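Local structure of ABC transporter ATP-binding protein (Sulfolobus tokodaii, 2PJZ) at residues L36-S41 / S253-Y258; L152-E157 / V181-D186; F198-R203 / L228-M233. The protein probably binds and hydrolyses ATP as the nucleotide-binding subunit of an ABC transporter, possibly one for cobalt. All coordinates share one frame; numbering follows the deposited sequence. Where two conformers were deposited one is given.

Interaction 1 (L36-S41 / S253-Y258). With SO4 (sulfate ion), chain C.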
ATOM      1  N   LEU A  36      -5.248  -4.835   2.209  1.00 11.36           N
ATOM      2  CA  LEU A  36      -6.574  -4.340   1.824  1.00 12.61           C
ATOM      3  C   LEU A  36      -7.299  -3.946   3.065  1.00 13.10           C
ATOM      4  O   LEU A  36      -7.324  -4.683   4.031  1.00 13.19           O
ATOM      5  CB  LEU A  36      -7.413  -5.443   1.133  1.00 12.61           C
ATOM      6  CG  LEU A  36      -6.919  -5.993  -0.179  1.00 13.66           C
ATOM      7  CD1 LEU A  36      -7.775  -7.220  -0.586  1.00 15.66           C
ATOM      8  CD2 LEU A  36      -6.950  -4.868  -1.252  1.00 14.61           C
ATOM      9  N   GLY A  37      -7.872  -2.761   3.083  1.00 14.84           N
ATOM     10  CA  GLY A  37      -8.608  -2.403   4.291  1.00 16.79           C
ATOM     11  C   GLY A  37      -9.506  -1.251   3.932  1.00 17.98           C
ATOM     12  O   GLY A  37      -9.149  -0.466   3.062  1.00 17.81           O
ATOM     13  N   PRO A  38     -10.657  -1.138   4.618  1.00 19.33           N
ATOM     14  CA  PRO A  38     -11.526   0.020   4.437  1.00 19.80           C
ATOM     15  C   PRO A  38     -10.842   1.322   4.767  1.00 20.19           C
ATOM     16  O   PRO A  38      -9.842   1.348   5.513  1.00 19.90           O
ATOM     17  CB  PRO A  38     -12.695  -0.245   5.409  1.00 20.17           C
ATOM     18  CG  PRO A  38     -12.270  -1.315   6.295  1.00 21.01           C
ATOM     19  CD  PRO A  38     -11.207  -2.112   5.582  1.00 18.45           C
ATOM     20  N   ASN A  39     -11.385   2.407   4.225  1.00 20.37           N
ATOM     21  CA  ASN A  39     -10.944   3.721   4.601  1.00 20.95           C
ATOM     22  C   ASN A  39     -11.068   3.787   6.122  1.00 19.49           C
ATOM     23  O   ASN A  39     -12.000   3.220   6.710  1.00 19.22           O
ATOM     24  CB  ASN A  39     -11.742   4.826   3.874  1.00 22.10           C
ATOM     25  CG  ASN A  39     -11.136   5.184   2.510  1.00 28.08           C
ATOM     26  OD1 ASN A  39      -9.933   4.995   2.279  1.00 33.30           O
ATOM     27  ND2 ASN A  39     -11.967   5.708   1.605  1.00 32.72           N
ATOM     28  N   GLY A  40     -10.066   4.370   6.762  1.00 17.75           N
ATOM     29  CA  GLY A  40     -10.094   4.509   8.220  1.00 17.55           C
ATOM     30  C   GLY A  40      -9.509   3.372   9.035  1.00 16.41           C
ATOM     31  O   GLY A  40      -9.437   3.459  10.263  1.00 17.29           O
ATOM     32  N   SER A  41      -9.060   2.302   8.381  1.00 13.52           N
ATOM     33  CA  SER A  41      -8.613   1.131   9.113  1.00 12.75           C
ATOM     34  C   SER A  41      -7.175   1.301   9.694  1.00 11.58           C
ATOM     35  O   SER A  41      -6.761   0.524  10.536  1.00 11.86           O
ATOM     36  CB  SER A  41      -8.672  -0.126   8.237  1.00 11.93           C
ATOM     37  OG  SER A  41      -7.894   0.062   7.066  1.00 16.43           O
ATOM     38  N   SER A 253     -17.194  -2.830  -2.193  1.00 20.02           N
ATOM     39  CA  SER A 253     -16.547  -2.102  -1.096  1.00 18.73           C
ATOM     40  C   SER A 253     -16.194  -3.024   0.052  1.00 18.54           C
ATOM     41  O   SER A 253     -16.997  -3.871   0.437  1.00 17.02           O
ATOM     42  CB  SER A 253     -17.478  -0.986  -0.569  1.00 19.44           C
ATOM     43  OG  SER A 253     -17.050  -0.564   0.720  1.00 19.54           O
ATOM     44  N   LEU A 254     -15.001  -2.846   0.629  1.00 18.98           N
ATOM     45  CA  LEU A 254     -14.573  -3.648   1.778  1.00 19.69           C
ATOM     46  C   LEU A 254     -15.441  -3.473   3.009  1.00 20.93           C
ATOM     47  O   LEU A 254     -15.485  -4.360   3.856  1.00 19.82           O
ATOM     48  CB  LEU A 254     -13.111  -3.353   2.155  1.00 20.03           C
ATOM     49  CG  LEU A 254     -12.087  -3.884   1.150  1.00 20.62           C
ATOM     50  CD1 LEU A 254     -10.776  -3.080   1.269  1.00 21.31           C
ATOM     51  CD2 LEU A 254     -11.868  -5.385   1.363  1.00 20.83           C
ATOM     52  N   ASN A 255     -16.126  -2.328   3.125  1.00 22.08           N
ATOM     53  CA  ASN A 255     -16.993  -2.141   4.276  0.50 22.68           C
ATOM     54  C   ASN A 255     -18.131  -3.170   4.275  1.00 23.10           C
ATOM     55  O   ASN A 255     -18.681  -3.481   5.319  1.00 23.80           O
ATOM     56  CB  ASN A 255     -17.453  -0.671   4.404  0.50 22.95           C
ATOM     57  CG  ASN A 255     -16.400   0.223   5.106  0.50 22.33           C
ATOM     58  OD1 ASN A 255     -15.964   1.254   4.566  0.50 21.23           O
ATOM     59  ND2 ASN A 255     -15.983  -0.187   6.309  0.50 18.80           N
ATOM     60  N   ARG A 256     -18.419  -3.743   3.122  1.00 24.13           N
ATOM     61  CA  ARG A 256     -19.456  -4.742   3.024  1.00 25.56           C
ATOM     62  C   ARG A 256     -19.118  -6.071   3.694  1.00 25.54           C
ATOM     63  O   ARG A 256     -20.006  -6.876   3.962  1.00 26.31           O
ATOM     64  CB  ARG A 256     -19.942  -4.853   1.575  1.00 26.72           C
ATOM     65  CG  ARG A 256     -20.282  -3.448   1.047  1.00 28.90           C
ATOM     66  CD  ARG A 256     -21.508  -3.366   0.160  1.00 29.75           C
ATOM     67  NE  ARG A 256     -21.698  -1.978  -0.256  1.00 28.48           N
ATOM     68  CZ  ARG A 256     -21.412  -1.523  -1.467  1.00 28.40           C
ATOM     69  NH1 ARG A 256     -20.937  -2.355  -2.383  1.00 31.83           N
ATOM     70  NH2 ARG A 256     -21.620  -0.247  -1.779  1.00 26.47           N
ATOM     71  N   ILE A 257     -17.842  -6.276   4.033  1.00 24.96           N
ATOM     72  CA  ILE A 257     -17.460  -7.389   4.891  1.00 25.52           C
ATOM     73  C   ILE A 257     -18.155  -7.310   6.258  1.00 26.96           C
ATOM     74  O   ILE A 257     -18.571  -8.332   6.825  1.00 27.43           O
ATOM     75  CB  ILE A 257     -15.925  -7.450   5.105  1.00 24.79           C
ATOM     76  CG1 ILE A 257     -15.196  -7.671   3.762  1.00 25.72           C
ATOM     77  CG2 ILE A 257     -15.569  -8.536   6.077  1.00 25.58           C
ATOM     78  CD1 ILE A 257     -13.620  -7.652   3.898  1.00 25.30           C
ATOM     79  N   TYR A 258     -18.274  -6.100   6.793  1.00 27.19           N
ATOM     80  CA  TYR A 258     -18.986  -5.913   8.056  1.00 28.67           C
ATOM     81  C   TYR A 258     -20.478  -6.170   7.857  1.00 29.81           C
ATOM     82  O   TYR A 258     -21.126  -6.775   8.700  1.00 30.29           O
ATOM     83  CB  TYR A 258     -18.786  -4.486   8.556  1.00 28.44           C
ATOM     84  CG  TYR A 258     -17.347  -4.170   8.866  1.00 28.39           C
ATOM     85  CD1 TYR A 258     -16.656  -4.909   9.810  1.00 28.33           C
ATOM     86  CD2 TYR A 258     -16.682  -3.119   8.226  1.00 29.41           C
ATOM     87  CE1 TYR A 258     -15.342  -4.621  10.116  1.00 28.81           C
ATOM     88  CE2 TYR A 258     -15.356  -2.828   8.535  1.00 29.71           C
ATOM     89  CZ  TYR A 258     -14.703  -3.587   9.479  1.00 28.95           C
ATOM     90  OH  TYR A 258     -13.394  -3.333   9.811  1.00 30.97           O
TER
HETATM   91  S   SO4 C 502      -6.695   4.146   5.994  1.00 23.51           S
HETATM   92  O1  SO4 C 502      -6.617   4.679   7.381  1.00 21.96           O
HETATM   93  O2  SO4 C 502      -5.457   4.521   5.290  1.00 23.25           O
HETATM   94  O3  SO4 C 502      -6.813   2.699   5.956  1.00 18.08           O
HETATM   95  O4  SO4 C 502      -7.772   4.777   5.264  1.00 24.47           O

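Interaction 2 (L152-E157 / V181-D186)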
ATOM      1  N   LEU A 152       3.924   1.582  -0.905  1.00 10.43           N
ATOM      2  CA  LEU A 152       3.089   2.367  -1.793  1.00 11.43           C
ATOM      3  C   LEU A 152       1.695   2.567  -1.211  1.00 12.11           C
ATOM      4  O   LEU A 152       0.998   1.609  -0.912  1.00 11.48           O
ATOM      5  CB  LEU A 152       3.035   1.741  -3.181  1.00 11.66           C
ATOM      6  CG  LEU A 152       4.357   1.663  -3.918  1.00 11.63           C
ATOM      7  CD1 LEU A 152       4.182   0.871  -5.220  1.00 14.69           C
ATOM      8  CD2 LEU A 152       4.900   3.081  -4.204  1.00 13.89           C
ATOM      9  N   ASP A 153       1.324   3.826  -1.020  1.00 12.09           N
ATOM     10  CA  ASP A 153      -0.023   4.160  -0.532  1.00 14.49           C
ATOM     11  C   ASP A 153      -0.975   4.473  -1.713  1.00 15.34           C
ATOM     12  O   ASP A 153      -0.706   5.361  -2.532  1.00 15.55           O
ATOM     13  CB  ASP A 153       0.056   5.355   0.403  1.00 16.00           C
ATOM     14  CG  ASP A 153      -1.280   5.673   1.070  1.00 20.79           C
ATOM     15  OD1 ASP A 153      -2.068   4.744   1.337  1.00 23.57           O
ATOM     16  OD2 ASP A 153      -1.529   6.859   1.292  1.00 27.15           O
ATOM     17  N   GLU A 154      -2.086   3.754  -1.780  1.00 15.31           N
ATOM     18  CA  GLU A 154      -3.198   4.071  -2.717  1.00 17.07           C
ATOM     19  C   GLU A 154      -2.740   4.598  -4.068  1.00 16.98           C
ATOM     20  O   GLU A 154      -3.119   5.728  -4.450  1.00 17.69           O
ATOM     21  CB  GLU A 154      -4.152   5.102  -2.086  1.00 16.60           C
ATOM     22  CG  GLU A 154      -4.881   4.576  -0.883  1.00 19.16           C
ATOM     23  CD  GLU A 154      -6.040   3.648  -1.244  1.00 22.87           C
ATOM     24  OE1 GLU A 154      -6.189   3.241  -2.428  1.00 21.33           O
ATOM     25  OE2 GLU A 154      -6.785   3.323  -0.303  1.00 26.48           O
ATOM     26  N   PRO A 155      -1.931   3.815  -4.807  1.00 16.95           N
ATOM     27  CA  PRO A 155      -1.335   4.396  -6.014  1.00 18.10           C
ATOM     28  C   PRO A 155      -2.348   4.607  -7.162  1.00 20.08           C
ATOM     29  O   PRO A 155      -2.002   5.205  -8.164  1.00 19.77           O
ATOM     30  CB  PRO A 155      -0.271   3.370  -6.421  1.00 17.26           C
ATOM     31  CG  PRO A 155      -0.745   2.063  -5.842  1.00 17.59           C
ATOM     32  CD  PRO A 155      -1.509   2.409  -4.583  1.00 17.32           C
ATOM     33  N   PHE A 156      -3.586   4.156  -6.975  1.00 22.03           N
ATOM     34  CA  PHE A 156      -4.570   4.134  -8.069  1.00 23.79           C
ATOM     35  C   PHE A 156      -5.740   5.068  -7.814  1.00 23.82           C
ATOM     36  O   PHE A 156      -6.593   5.256  -8.691  1.00 24.26           O
ATOM     37  CB  PHE A 156      -5.126   2.723  -8.272  1.00 24.55           C
ATOM     38  CG  PHE A 156      -4.078   1.642  -8.331  1.00 26.36           C
ATOM     39  CD1 PHE A 156      -3.240   1.524  -9.427  1.00 26.52           C
ATOM     40  CD2 PHE A 156      -3.970   0.714  -7.293  1.00 28.19           C
ATOM     41  CE1 PHE A 156      -2.282   0.512  -9.493  1.00 28.35           C
ATOM     42  CE2 PHE A 156      -3.023  -0.302  -7.348  1.00 29.06           C
ATOM     43  CZ  PHE A 156      -2.178  -0.399  -8.449  1.00 28.35           C
ATOM     44  N   GLU A 157      -5.792   5.652  -6.626  1.00 24.29           N
ATOM     45  CA  GLU A 157      -6.946   6.454  -6.251  1.00 24.84           C
ATOM     46  C   GLU A 157      -6.929   7.772  -7.016  1.00 24.53           C
ATOM     47  O   GLU A 157      -5.890   8.396  -7.146  1.00 23.52           O
ATOM     48  CB  GLU A 157      -6.991   6.648  -4.737  1.00 25.84           C
ATOM     49  CG  GLU A 157      -8.243   7.331  -4.244  1.00 28.37           C
ATOM     50  CD  GLU A 157      -8.548   7.052  -2.777  1.00 34.20           C
ATOM     51  OE1 GLU A 157      -7.641   6.642  -2.018  1.00 35.39           O
ATOM     52  OE2 GLU A 157      -9.717   7.251  -2.383  1.00 37.17           O
ATOM     53  N   VAL A 181      -0.716  -0.504  -0.252  1.00 12.29           N
ATOM     54  CA  VAL A 181      -1.968  -0.456   0.482  1.00 12.86           C
ATOM     55  C   VAL A 181      -3.084   0.193  -0.335  1.00 13.69           C
ATOM     56  O   VAL A 181      -2.852   1.176  -1.021  1.00 13.11           O
ATOM     57  CB  VAL A 181      -1.854   0.233   1.893  1.00 12.89           C
ATOM     58  CG1 VAL A 181      -0.650  -0.312   2.686  1.00 12.16           C
ATOM     59  CG2 VAL A 181      -1.779   1.730   1.789  1.00 14.01           C
ATOM     60  N   THR A 182      -4.295  -0.363  -0.223  1.00 15.55           N
ATOM     61  CA  THR A 182      -5.441   0.149  -0.988  1.00 16.82           C
ATOM     62  C   THR A 182      -6.773  -0.278  -0.418  1.00 17.08           C
ATOM     63  O   THR A 182      -6.885  -1.349   0.211  1.00 16.78           O
ATOM     64  CB  THR A 182      -5.369  -0.276  -2.488  1.00 17.63           C
ATOM     65  OG1 THR A 182      -6.402   0.407  -3.225  1.00 17.76           O
ATOM     66  CG2 THR A 182      -5.532  -1.806  -2.629  1.00 16.59           C
ATOM     67  N   HIS A 183      -7.797   0.558  -0.650  1.00 18.05           N
ATOM     68  CA  HIS A 183      -9.167   0.201  -0.300  1.00 19.95           C
ATOM     69  C   HIS A 183      -9.951  -0.210  -1.573  1.00 21.99           C
ATOM     70  O   HIS A 183     -11.099  -0.659  -1.489  1.00 22.20           O
ATOM     71  CB  HIS A 183      -9.865   1.380   0.412  1.00 19.97           C
ATOM     72  CG  HIS A 183     -10.174   2.538  -0.484  1.00 21.46           C
ATOM     73  ND1 HIS A 183     -11.386   2.674  -1.130  1.00 24.88           N
ATOM     74  CD2 HIS A 183      -9.438   3.620  -0.840  1.00 22.29           C
ATOM     75  CE1 HIS A 183     -11.382   3.780  -1.851  1.00 23.22           C
ATOM     76  NE2 HIS A 183     -10.214   4.373  -1.699  1.00 24.66           N
ATOM     77  N   GLU A 184      -9.317  -0.026  -2.728  1.00 23.17           N
ATOM     78  CA  GLU A 184      -9.942  -0.212  -4.045  1.00 25.90           C
ATOM     79  C   GLU A 184      -9.853  -1.637  -4.591  1.00 26.19           C
ATOM     80  O   GLU A 184      -8.781  -2.153  -4.841  1.00 27.86           O
ATOM     81  CB  GLU A 184      -9.319   0.753  -5.053  1.00 25.77           C
ATOM     82  CG  GLU A 184      -9.266   2.150  -4.509  1.00 27.92           C
ATOM     83  CD  GLU A 184      -8.975   3.154  -5.567  1.00 31.05           C
ATOM     84  OE1 GLU A 184      -7.852   3.126  -6.104  1.00 32.65           O
ATOM     85  OE2 GLU A 184      -9.868   3.987  -5.839  1.00 31.39           O
ATOM     86  N   LEU A 185     -10.997  -2.259  -4.784  1.00 27.17           N
ATOM     87  CA  LEU A 185     -11.033  -3.664  -5.151  1.00 27.40           C
ATOM     88  C   LEU A 185     -10.963  -3.858  -6.662  1.00 28.30           C
ATOM     89  O   LEU A 185     -10.605  -4.938  -7.134  1.00 27.88           O
ATOM     90  CB  LEU A 185     -12.304  -4.307  -4.585  1.00 27.77           C
ATOM     91  CG  LEU A 185     -12.502  -4.306  -3.072  1.00 27.59           C
ATOM     92  CD1 LEU A 185     -13.913  -4.722  -2.755  1.00 27.53           C
ATOM     93  CD2 LEU A 185     -11.501  -5.212  -2.336  1.00 26.55           C
ATOM     94  N   ASP A 186     -11.289  -2.805  -7.417  1.00 28.69           N
ATOM     95  CA  ASP A 186     -11.325  -2.875  -8.883  1.00 30.12           C
ATOM     96  C   ASP A 186      -9.935  -3.010  -9.523  1.00 30.11           C
ATOM     97  O   ASP A 186      -9.809  -3.230 -10.732  1.00 30.52           O
ATOM     98  CB  ASP A 186     -12.126  -1.684  -9.464  1.00 30.49           C
ATOM     99  CG  ASP A 186     -11.458  -0.311  -9.221  1.00 33.46           C
ATOM    100  OD1 ASP A 186     -10.377  -0.236  -8.590  1.00 36.77           O
ATOM    101  OD2 ASP A 186     -12.024   0.718  -9.685  1.00 35.20           O
TER
HETATM  102  O   HOH W   1      -5.445   2.828  -4.770  1.00 23.51           O

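Interaction 3 (F198-R203 / L228-M233)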
ATOM      1  N   PHE A 198      -5.748  -8.665   4.764  1.00 12.01           N
ATOM      2  CA  PHE A 198      -6.818  -7.744   5.148  1.00 12.48           C
ATOM      3  C   PHE A 198      -6.472  -7.072   6.481  1.00 13.28           C
ATOM      4  O   PHE A 198      -6.091  -7.743   7.423  1.00 14.27           O
ATOM      5  CB  PHE A 198      -8.113  -8.536   5.363  1.00 12.62           C
ATOM      6  CG  PHE A 198      -8.710  -9.034   4.086  1.00 13.51           C
ATOM      7  CD1 PHE A 198      -9.648  -8.249   3.390  1.00 13.83           C
ATOM      8  CD2 PHE A 198      -8.326 -10.272   3.570  1.00 14.77           C
ATOM      9  CE1 PHE A 198     -10.218  -8.706   2.193  1.00 18.05           C
ATOM     10  CE2 PHE A 198      -8.904 -10.743   2.380  1.00 17.38           C
ATOM     11  CZ  PHE A 198      -9.840  -9.960   1.689  1.00 15.29           C
ATOM     12  N   LEU A 199      -6.623  -5.756   6.550  1.00 13.06           N
ATOM     13  CA  LEU A 199      -6.564  -5.071   7.854  1.00 14.05           C
ATOM     14  C   LEU A 199      -8.022  -4.948   8.306  1.00 15.13           C
ATOM     15  O   LEU A 199      -8.711  -4.019   7.879  1.00 15.84           O
ATOM     16  CB  LEU A 199      -5.894  -3.696   7.709  1.00 12.97           C
ATOM     17  CG  LEU A 199      -5.545  -2.900   8.981  1.00 13.45           C
ATOM     18  CD1 LEU A 199      -4.665  -3.691   9.967  1.00 13.97           C
ATOM     19  CD2 LEU A 199      -4.875  -1.641   8.573  1.00 12.47           C
ATOM     20  N   VAL A 200      -8.453  -5.891   9.147  1.00 17.90           N
ATOM     21  CA  VAL A 200      -9.813  -5.934   9.769  1.00 21.40           C
ATOM     22  C   VAL A 200      -9.765  -6.693  11.084  1.00 21.27           C
ATOM     23  O   VAL A 200      -8.855  -7.456  11.325  1.00 23.23           O
ATOM     24  CB  VAL A 200     -10.885  -6.649   8.871  1.00 22.15           C
ATOM     25  CG1 VAL A 200     -11.300  -5.756   7.724  1.00 25.93           C
ATOM     26  CG2 VAL A 200     -10.372  -7.994   8.370  1.00 22.23           C
ATOM     27  N   GLY A 201     -10.761  -6.512  11.945  1.00 24.51           N
ATOM     28  CA  GLY A 201     -10.774  -7.218  13.229  1.00 26.07           C
ATOM     29  C   GLY A 201      -9.615  -6.757  14.071  1.00 28.05           C
ATOM     30  O   GLY A 201      -9.003  -7.540  14.820  1.00 29.16           O
ATOM     31  N   ASN A 202      -9.257  -5.485  13.887  1.00 28.62           N
ATOM     32  CA  ASN A 202      -8.145  -4.894  14.605  1.00 29.07           C
ATOM     33  C   ASN A 202      -6.883  -5.771  14.428  1.00 28.87           C
ATOM     34  O   ASN A 202      -6.039  -5.888  15.310  1.00 30.36           O
ATOM     35  CB  ASN A 202      -8.588  -4.616  16.089  1.00 29.08           C
ATOM     36  CG  ASN A 202      -9.912  -3.721  16.206  1.00 29.43           C
ATOM     37  OD1 ASN A 202     -10.844  -4.046  16.940  1.00 30.85           O
ATOM     38  ND2 ASN A 202      -9.959  -2.626  15.491  1.00 27.63           N
ATOM     39  N   ARG A 203      -6.754  -6.421  13.257  1.00 28.90           N
ATOM     40  CA  ARG A 203      -5.646  -7.361  12.979  1.00 26.58           C
ATOM     41  C   ARG A 203      -5.215  -7.335  11.503  1.00 24.86           C
ATOM     42  O   ARG A 203      -5.995  -6.964  10.639  1.00 24.03           O
ATOM     43  CB  ARG A 203      -6.096  -8.805  13.268  1.00 28.79           C
ATOM     44  CG  ARG A 203      -6.367  -9.178  14.734  1.00 31.78           C
ATOM     45  CD  ARG A 203      -7.482 -10.253  14.828  1.00 36.57           C
ATOM     46  NE  ARG A 203      -8.105 -10.258  16.155  1.00 41.94           N
ATOM     47  CZ  ARG A 203      -7.721 -11.034  17.171  1.00 43.76           C
ATOM     48  NH1 ARG A 203      -6.719 -11.897  17.024  1.00 44.26           N
ATOM     49  NH2 ARG A 203      -8.343 -10.944  18.345  1.00 45.41           N
ATOM     50  N   LEU A 228      -9.167 -18.529   3.546  1.00 23.76           N
ATOM     51  CA  LEU A 228      -8.798 -17.700   4.697  1.00 23.09           C
ATOM     52  C   LEU A 228     -10.015 -17.461   5.565  1.00 23.03           C
ATOM     53  O   LEU A 228     -11.086 -17.169   5.046  1.00 22.92           O
ATOM     54  CB  LEU A 228      -8.232 -16.353   4.212  1.00 22.78           C
ATOM     55  CG  LEU A 228      -7.804 -15.323   5.273  1.00 22.18           C
ATOM     56  CD1 LEU A 228      -6.622 -15.855   6.073  1.00 19.81           C
ATOM     57  CD2 LEU A 228      -7.435 -14.001   4.589  1.00 20.90           C
ATOM     58  N   VAL A 229      -9.845 -17.588   6.878  1.00 22.87           N
ATOM     59  CA  VAL A 229     -10.907 -17.243   7.822  1.00 24.09           C
ATOM     60  C   VAL A 229     -10.567 -15.942   8.563  1.00 23.79           C
ATOM     61  O   VAL A 229      -9.542 -15.855   9.220  1.00 24.06           O
ATOM     62  CB  VAL A 229     -11.191 -18.369   8.842  1.00 24.27           C
ATOM     63  CG1 VAL A 229     -12.353 -17.974   9.771  1.00 24.05           C
ATOM     64  CG2 VAL A 229     -11.527 -19.712   8.093  1.00 25.15           C
ATOM     65  N   LEU A 230     -11.430 -14.942   8.426  1.00 23.85           N
ATOM     66  CA  LEU A 230     -11.253 -13.655   9.110  1.00 24.41           C
ATOM     67  C   LEU A 230     -12.014 -13.610  10.419  1.00 25.92           C
ATOM     68  O   LEU A 230     -13.195 -13.912  10.448  1.00 26.63           O
ATOM     69  CB  LEU A 230     -11.765 -12.510   8.236  1.00 22.94           C
ATOM     70  CG  LEU A 230     -11.160 -12.323   6.847  1.00 22.56           C
ATOM     71  CD1 LEU A 230     -11.942 -11.272   6.117  1.00 18.24           C
ATOM     72  CD2 LEU A 230      -9.674 -11.947   6.963  1.00 22.45           C
ATOM     73  N   ASP A 231     -11.334 -13.211  11.490  1.00 28.05           N
ATOM     74  CA  ASP A 231     -11.970 -12.901  12.784  1.00 30.31           C
ATOM     75  C   ASP A 231     -12.366 -11.415  12.871  1.00 31.57           C
ATOM     76  O   ASP A 231     -11.499 -10.545  12.722  1.00 31.53           O
ATOM     77  CB  ASP A 231     -10.994 -13.276  13.900  1.00 30.45           C
ATOM     78  CG  ASP A 231     -10.469 -14.699  13.762  1.00 32.77           C
ATOM     79  OD1 ASP A 231     -11.288 -15.632  13.596  1.00 39.30           O
ATOM     80  OD2 ASP A 231      -9.246 -14.915  13.816  1.00 36.11           O
ATOM     81  N   ILE A 232     -13.663 -11.130  13.071  1.00 32.91           N
ATOM     82  CA  ILE A 232     -14.237  -9.759  13.039  1.00 35.02           C
ATOM     83  C   ILE A 232     -15.339  -9.506  14.104  1.00 37.17           C
ATOM     84  O   ILE A 232     -16.332 -10.243  14.145  1.00 37.20           O
ATOM     85  CB  ILE A 232     -14.837  -9.439  11.664  1.00 35.06           C
ATOM     86  CG1 ILE A 232     -13.783  -9.586  10.562  1.00 34.10           C
ATOM     87  CG2 ILE A 232     -15.443  -8.034  11.647  1.00 35.49           C
ATOM     88  CD1 ILE A 232     -14.335  -9.510   9.181  1.00 33.10           C
ATOM     89  N   MET A 233     -15.197  -8.416  14.882  1.00 38.67           N
ATOM     90  CA  MET A 233     -15.846  -8.229  16.220  1.00 40.16           C
ATOM     91  C   MET A 233     -15.756  -9.535  17.014  1.00 41.06           C
ATOM     92  O   MET A 233     -14.741  -9.785  17.664  1.00 41.98           O
ATOM     93  CB  MET A 233     -17.239  -7.508  16.212  1.00 39.87           C
ATOM     94  CG  MET A 233     -17.703  -7.070  14.806  1.00 41.11           C
ATOM     95  SD  MET A 233     -18.414  -5.387  14.380  1.00 40.45           S
TER
HETATM   96  O   HOH W   2     -10.964  -9.516  15.585  1.00 37.35           O

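Interaction 1 (L36-S41 / S253-Y258)
Pro38 lies in the loop that fits the Walker A motif (P-loop) of ABC ATPases. It packs against Leu254 and Asn255 in the turn leading into helix 256-260, and against Tyr258 within that helix. CD of Pro38 touches CB of Leu254 at 4.1 Å, and the two side chains cross at about a right angle. CB and CG of Pro38 both meet Asn255 ND2, CB at 3.4 Å. CG of Pro38 also comes obliquely to the tyrosine ring, 4.1 Å from Tyr258 CE2. CD1 of Leu254 is anti to its CA (chi2 157°), and this methyl rests on the loop backbone, 3.4 Å from Gly37 N. Ser253 OG accepts from Asn255 N at 3.1 Å and caps the turn into the helix. A sulfate, probably from the crystallisation liquor, is bound by Gly40 N, which reaches its O4 at 2.8 Å. Gly42, Lys43 and Thr44 also bind it, consistent with a phosphate site. The two segments share no hydrogen bond. The contact therefore rests on van der Waals packing around Pro38 and Leu254, while the amides of Gly40 and, weakly, Ser41 are turned to the anion.

Interaction 2 (L152-E157 / V181-D186)
Glu154 has CG anti to its carbonyl carbon (chi1 -66°) and its chain bends at chi2 (-77°), which swings CD toward Thr182 and His183. CG of His183 sits between its backbone N and carbonyl carbon (chi1 71°), and Glu157 meets the edge of the ring. The segments follow two neighbouring parallel strands of a beta-alpha-beta unit in the P-loop NTPase core. Strand 149-153, ending in Asp153, fits the Walker B motif, and Glu154 directly after it fits the position of the family's catalytic glutamate. His183 fits the switch histidine of ABC ATPases. Two backbone bonds pair the strand ends. Val181 N donates to Leu152 O at 2.8 Å, and Glu154 N donates to Val181 O at 2.8 Å. Asp153 OD1 bonds to Thr44 of the probable P-loop. Around the strand ends the side-chain contacts are mostly polar. Thr182 OG1 donates to Glu154 OE1 at 3.0 Å, from above the carboxylate plane. The same hydroxyl accepts from Glu184 N at 3.0 Å, an ST turn. Water 1 donates to Glu154 OE1 and to Glu184 OE1, and accepts from Phe156 N at 3.2 Å. Glu184 OE1 also forms a salt bridge with Arg164. An alanine in place of Glu154 would probably leave the Thr182 hydroxyl without this acceptor, and water 1 held by Glu184 OE1 and Phe156 N alone among the partners described. His183 NE2 donates to Glu157 OE2 at 3.0 Å. That bond runs close to the imidazole plane but meets the carboxylate well above its own plane. CG of Glu184 lies over the centre of one face of the His183 ring, 3.7 Å above it.

Interaction 3 (F198-R203 / L228-M233)
Phe198 meets Leu228 and Leu230 in the tightly packed part of this contact. CD2 of the ring is 4.0 Å from Leu228 CD2, and the two side chains slide past each other in opposite directions. Leu230 crosses Phe198 at about a right angle. Its CD2 methyl lies 4.0 Å from Phe198 CD2, and its CD1 methyl lies over one face of the ring. Leu230 CG is anti to its carbonyl carbon (chi1 -58°), which turns the branch toward Phe198. Val200 continues the apolar row: its CG2 is 4.3 Å from Leu230 CD2 and 4.3 Å from Ile232 CD1. Ile257 of the C-terminal helix also packs on Phe198 and Ile232. The two strands belong to different sheets. Strand 195-200 is part of the mixed sheet of the P-loop core, and strand 228-232 is an outermost strand of a small antiparallel sheet. Their axes come no closer than 8.6 Å and differ in direction by 24°, so side chains fill the interval. At the other end the backbones come close, but few side chains interlock and the edge is partly exposed. Here Val200 and Arg203 bond to each other in both directions through their backbones and close a two-residue beta hairpin. Gly201, at its tip, makes a CA-H...O contact of 3.4 Å with Asp231 O. Gly201 has a positive phi, and a CB would point toward Asp231 O. Water 2 bridges the two backbones, donating to Gly201 O at 2.9 Å and, weakly, to Asp231 O. Gln205 NE2 bonds to both Val200 O and Asp231 O. Asp231 OD1 turns to a salt bridge with Lys236.

In the fold
Interactions 1 and 2 touch, with centres 12 Å apart, and His183 packs on Gly37 and Asn39. Interactions 1 and 3 also touch, with centres 11 Å apart. Interactions 2 and 3 lie 19 Å apart between centres and do not meet. Along the chain, interaction 2 closes before interaction 3 opens, and the segments of interaction 1 enclose both. The mixed sheet joins all three: strands 149-153 and 177-182 serve interaction 2, strand 32-36 leads into the loop of interaction 1, and strand 195-200 serves interaction 3. Interactions 1 and 3 dock the C-terminal helix and small sheet onto this core, beside the probable nucleotide site that interactions 1 and 2 border.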